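Local coordinates for protein contact-dependent inhibitor A (Enterobacter cloacae subsp. cloacae, PDB 4NTQ) that probably acts as a ribosomal RNase toxin, delivered into target bacteria in contact-dependent growth inhibition and bound here by its immunity protein CdiI, at residues 173-179 and 191-195. Numbering follows the deposited sequence.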
ATOM      1  N   GLY A 173      19.567  -3.631  10.107  1.00 69.36           N
ATOM      2  CA  GLY A 173      19.442  -2.607  11.128  1.00 70.35           C
ATOM      3  C   GLY A 173      18.007  -2.407  11.570  1.00 69.32           C
ATOM      4  O   GLY A 173      17.735  -1.797  12.605  1.00 70.76           O
ATOM      5  N   PHE A 174      17.086  -2.938  10.776  1.00 67.85           N
ATOM      6  CA  PHE A 174      15.662  -2.759  11.011  1.00 61.02           C
ATOM      7  C   PHE A 174      15.153  -3.751  12.057  1.00 69.65           C
ATOM      8  O   PHE A 174      14.484  -4.730  11.737  1.00 66.69           O
ATOM      9  CB  PHE A 174      14.908  -2.890   9.691  1.00 58.70           C
ATOM     10  CG  PHE A 174      15.255  -1.819   8.690  1.00 62.48           C
ATOM     11  CD1 PHE A 174      14.393  -0.754   8.464  1.00 59.82           C
ATOM     12  CD2 PHE A 174      16.445  -1.867   7.981  1.00 65.13           C
ATOM     13  CE1 PHE A 174      14.709   0.236   7.541  1.00 51.42           C
ATOM     14  CE2 PHE A 174      16.770  -0.880   7.064  1.00 58.55           C
ATOM     15  CZ  PHE A 174      15.900   0.174   6.846  1.00 51.44           C
ATOM     16  N   ASP A 175      15.477  -3.463  13.315  1.00 78.31           N
ATOM     17  CA  ASP A 175      15.251  -4.365  14.444  1.00 80.27           C
ATOM     18  C   ASP A 175      13.798  -4.554  14.842  1.00 76.99           C
ATOM     19  O   ASP A 175      13.415  -5.619  15.327  1.00 71.24           O
ATOM     20  CB  ASP A 175      16.002  -3.846  15.670  1.00 89.72           C
ATOM     21  CG  ASP A 175      17.499  -3.922  15.509  1.00105.16           C
ATOM     22  OD1 ASP A 175      17.968  -4.799  14.755  1.00110.12           O
ATOM     23  OD2 ASP A 175      18.209  -3.111  16.142  1.00111.24           O
ATOM     24  N   ARG A 176      12.998  -3.510  14.667  1.00 66.13           N
ATOM     25  CA  ARG A 176      11.658  -3.489  15.228  1.00 65.62           C
ATOM     26  C   ARG A 176      10.613  -3.974  14.229  1.00 61.36           C
ATOM     27  O   ARG A 176      10.199  -3.239  13.336  1.00 62.27           O
ATOM     28  CB  ARG A 176      11.322  -2.082  15.749  1.00 74.54           C
ATOM     29  CG  ARG A 176       9.975  -1.949  16.455  1.00 74.17           C
ATOM     30  CD  ARG A 176       9.765  -3.067  17.467  1.00 83.89           C
ATOM     31  NE  ARG A 176      10.788  -3.077  18.511  1.00 93.86           N
ATOM     32  CZ  ARG A 176      10.909  -4.027  19.437  1.00 94.83           C
ATOM     33  NH1 ARG A 176      10.073  -5.056  19.456  1.00 93.18           N
ATOM     34  NH2 ARG A 176      11.871  -3.948  20.346  1.00 96.60           N
ATOM     35  N   ARG A 177      10.193  -5.226  14.376  1.00 67.35           N
ATOM     36  CA  ARG A 177       9.101  -5.731  13.565  1.00 63.75           C
ATOM     37  C   ARG A 177       7.822  -5.050  14.006  1.00 57.79           C
ATOM     38  O   ARG A 177       7.427  -5.152  15.161  1.00 69.08           O
ATOM     39  CB  ARG A 177       8.941  -7.238  13.731  1.00 61.42           C
ATOM     40  CG  ARG A 177       7.659  -7.759  13.093  1.00 75.98           C
ATOM     41  CD  ARG A 177       7.484  -9.258  13.276  1.00 77.78           C
ATOM     42  NE  ARG A 177       6.385  -9.778  12.462  1.00 72.59           N
ATOM     43  CZ  ARG A 177       5.145  -9.964  12.904  1.00 71.45           C
ATOM     44  NH1 ARG A 177       4.837  -9.675  14.165  1.00 65.29           N
ATOM     45  NH2 ARG A 177       4.212 -10.440  12.082  1.00 65.65           N
ATOM     46  N   ILE A 178       7.179  -4.340  13.095  1.00 53.56           N
ATOM     47  CA  ILE A 178       5.872  -3.782  13.399  1.00 52.20           C
ATOM     48  C   ILE A 178       4.812  -4.556  12.643  1.00 54.68           C
ATOM     49  O   ILE A 178       4.735  -4.468  11.422  1.00 55.05           O
ATOM     50  CB  ILE A 178       5.758  -2.315  12.990  1.00 50.27           C
ATOM     51  CG1 ILE A 178       6.847  -1.480  13.664  1.00 52.43           C
ATOM     52  CG2 ILE A 178       4.367  -1.791  13.325  1.00 48.72           C
ATOM     53  CD1 ILE A 178       6.865  -0.037  13.197  1.00 50.49           C
ATOM     54  N   PRO A 179       3.993  -5.324  13.368  1.00 54.77           N
ATOM     55  CA  PRO A 179       2.937  -6.117  12.736  1.00 52.71           C
ATOM     56  C   PRO A 179       1.755  -5.232  12.386  1.00 54.35           C
ATOM     57  O   PRO A 179       1.553  -4.214  13.046  1.00 51.40           O
ATOM     58  CB  PRO A 179       2.547  -7.109  13.829  1.00 57.49           C
ATOM     59  CG  PRO A 179       2.872  -6.392  15.105  1.00 59.51           C
ATOM     60  CD  PRO A 179       4.080  -5.555  14.820  1.00 57.51           C
ATOM     61  N   PRO A 191       4.162  -7.583   7.569  1.00 48.86           N
ATOM     62  CA  PRO A 191       4.588  -6.630   8.577  1.00 49.10           C
ATOM     63  C   PRO A 191       5.479  -5.601   7.929  1.00 47.42           C
ATOM     64  O   PRO A 191       5.760  -5.656   6.741  1.00 44.94           O
ATOM     65  CB  PRO A 191       5.445  -7.490   9.489  1.00 55.39           C
ATOM     66  CG  PRO A 191       6.155  -8.376   8.518  1.00 55.21           C
ATOM     67  CD  PRO A 191       5.135  -8.681   7.434  1.00 57.38           C
ATOM     68  N   VAL A 192       5.952  -4.684   8.750  1.00 52.21           N
ATOM     69  CA  VAL A 192       6.837  -3.635   8.325  1.00 47.51           C
ATOM     70  C   VAL A 192       7.989  -3.655   9.345  1.00 56.52           C
ATOM     71  O   VAL A 192       7.752  -3.879  10.531  1.00 56.48           O
ATOM     72  CB  VAL A 192       6.048  -2.302   8.339  1.00 43.49           C
ATOM     73  CG1 VAL A 192       6.863  -1.189   8.871  1.00 42.46           C
ATOM     74  CG2 VAL A 192       5.491  -1.979   6.963  1.00 36.62           C
ATOM     75  N   PHE A 193       9.225  -3.463   8.886  1.00 45.40           N
ATOM     76  CA  PHE A 193      10.378  -3.463   9.781  1.00 52.18           C
ATOM     77  C   PHE A 193      11.013  -2.077   9.914  1.00 57.54           C
ATOM     78  O   PHE A 193      11.289  -1.407   8.922  1.00 55.20           O
ATOM     79  CB  PHE A 193      11.402  -4.516   9.341  1.00 54.90           C
ATOM     80  CG  PHE A 193      10.832  -5.912   9.278  1.00 59.43           C
ATOM     81  CD1 PHE A 193      10.854  -6.738  10.392  1.00 60.77           C
ATOM     82  CD2 PHE A 193      10.247  -6.385   8.114  1.00 51.45           C
ATOM     83  CE1 PHE A 193      10.324  -8.012  10.339  1.00 58.63           C
ATOM     84  CE2 PHE A 193       9.712  -7.662   8.057  1.00 55.46           C
ATOM     85  CZ  PHE A 193       9.752  -8.476   9.170  1.00 57.29           C
ATOM     86  N   TYR A 194      11.250  -1.666  11.157  1.00 56.54           N
ATOM     87  CA  TYR A 194      11.588  -0.284  11.474  1.00 59.53           C
ATOM     88  C   TYR A 194      13.075  -0.078  11.790  1.00 75.13           C
ATOM     89  O   TYR A 194      13.685  -0.862  12.515  1.00 76.44           O
ATOM     90  CB  TYR A 194      10.735   0.174  12.653  1.00 63.53           C
ATOM     91  CG  TYR A 194      10.785   1.649  12.946  1.00 61.56           C
ATOM     92  CD1 TYR A 194      10.695   2.109  14.253  1.00 65.52           C
ATOM     93  CD2 TYR A 194      10.910   2.582  11.928  1.00 60.29           C
ATOM     94  CE1 TYR A 194      10.729   3.450  14.544  1.00 63.53           C
ATOM     95  CE2 TYR A 194      10.934   3.938  12.206  1.00 63.40           C
ATOM     96  CZ  TYR A 194      10.849   4.363  13.520  1.00 64.67           C
ATOM     97  OH  TYR A 194      10.877   5.702  13.822  1.00 62.51           O
ATOM     98  N   ASP A 195      13.633   0.996  11.239  1.00 83.24           N
ATOM     99  CA  ASP A 195      15.042   1.337  11.374  1.00 83.97           C
ATOM    100  C   ASP A 195      15.241   2.136  12.623  1.00 60.94           C
ATOM    101  O   ASP A 195      16.346   2.231  13.135  1.00 64.38           O
ATOM    102  CB  ASP A 195      15.451   2.251  10.214  1.00 55.25           C
ATOM    103  CG  ASP A 195      16.840   1.965   9.724  1.00 72.15           C
ATOM    104  OD1 ASP A 195      17.472   1.013  10.223  1.00 76.83           O
ATOM    105  OD2 ASP A 195      17.295   2.670   8.815  1.00 69.77           O
TER
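Strand 176-178, an outermost strand of the toxin's antiparallel sheet, pairs with strand 192-194. On the face carrying Arg177 and Phe193, the ring of Phe193 forms a broad bump: Arg177 CB rests 3.7 Å from Phe193 CE1, and the extended arginine runs on past the Pro191 ring, Arg177 NE lying 3.9 Å from Pro191 CB, until NH1 hydrogen-bonds to Asn186 O. The other face has Ile178 in a hollow between Val192 and Tyr194, with Ile178 CD1 3.9 Å from Tyr194 CB; Phe76 of the immunity protein packs on Ile178 and Val192. A classic beta bulge, Asp175 and Arg176 both opposite Tyr194, follows the inverse gamma turn at Phe174, whose ring packs at the end of the neighbouring strand, Phe174 CD1 3.2 Å from Phe193 O, with the Asp195 carboxylate over one face. Backbone pairing is thus firm from Tyr194 N to Arg176 O (2.9 Å) through to the prolines but weak from Arg176 N to Tyr194 O (3.5 Å), where Phe174 CA approaches that same oxygen (3.1 Å).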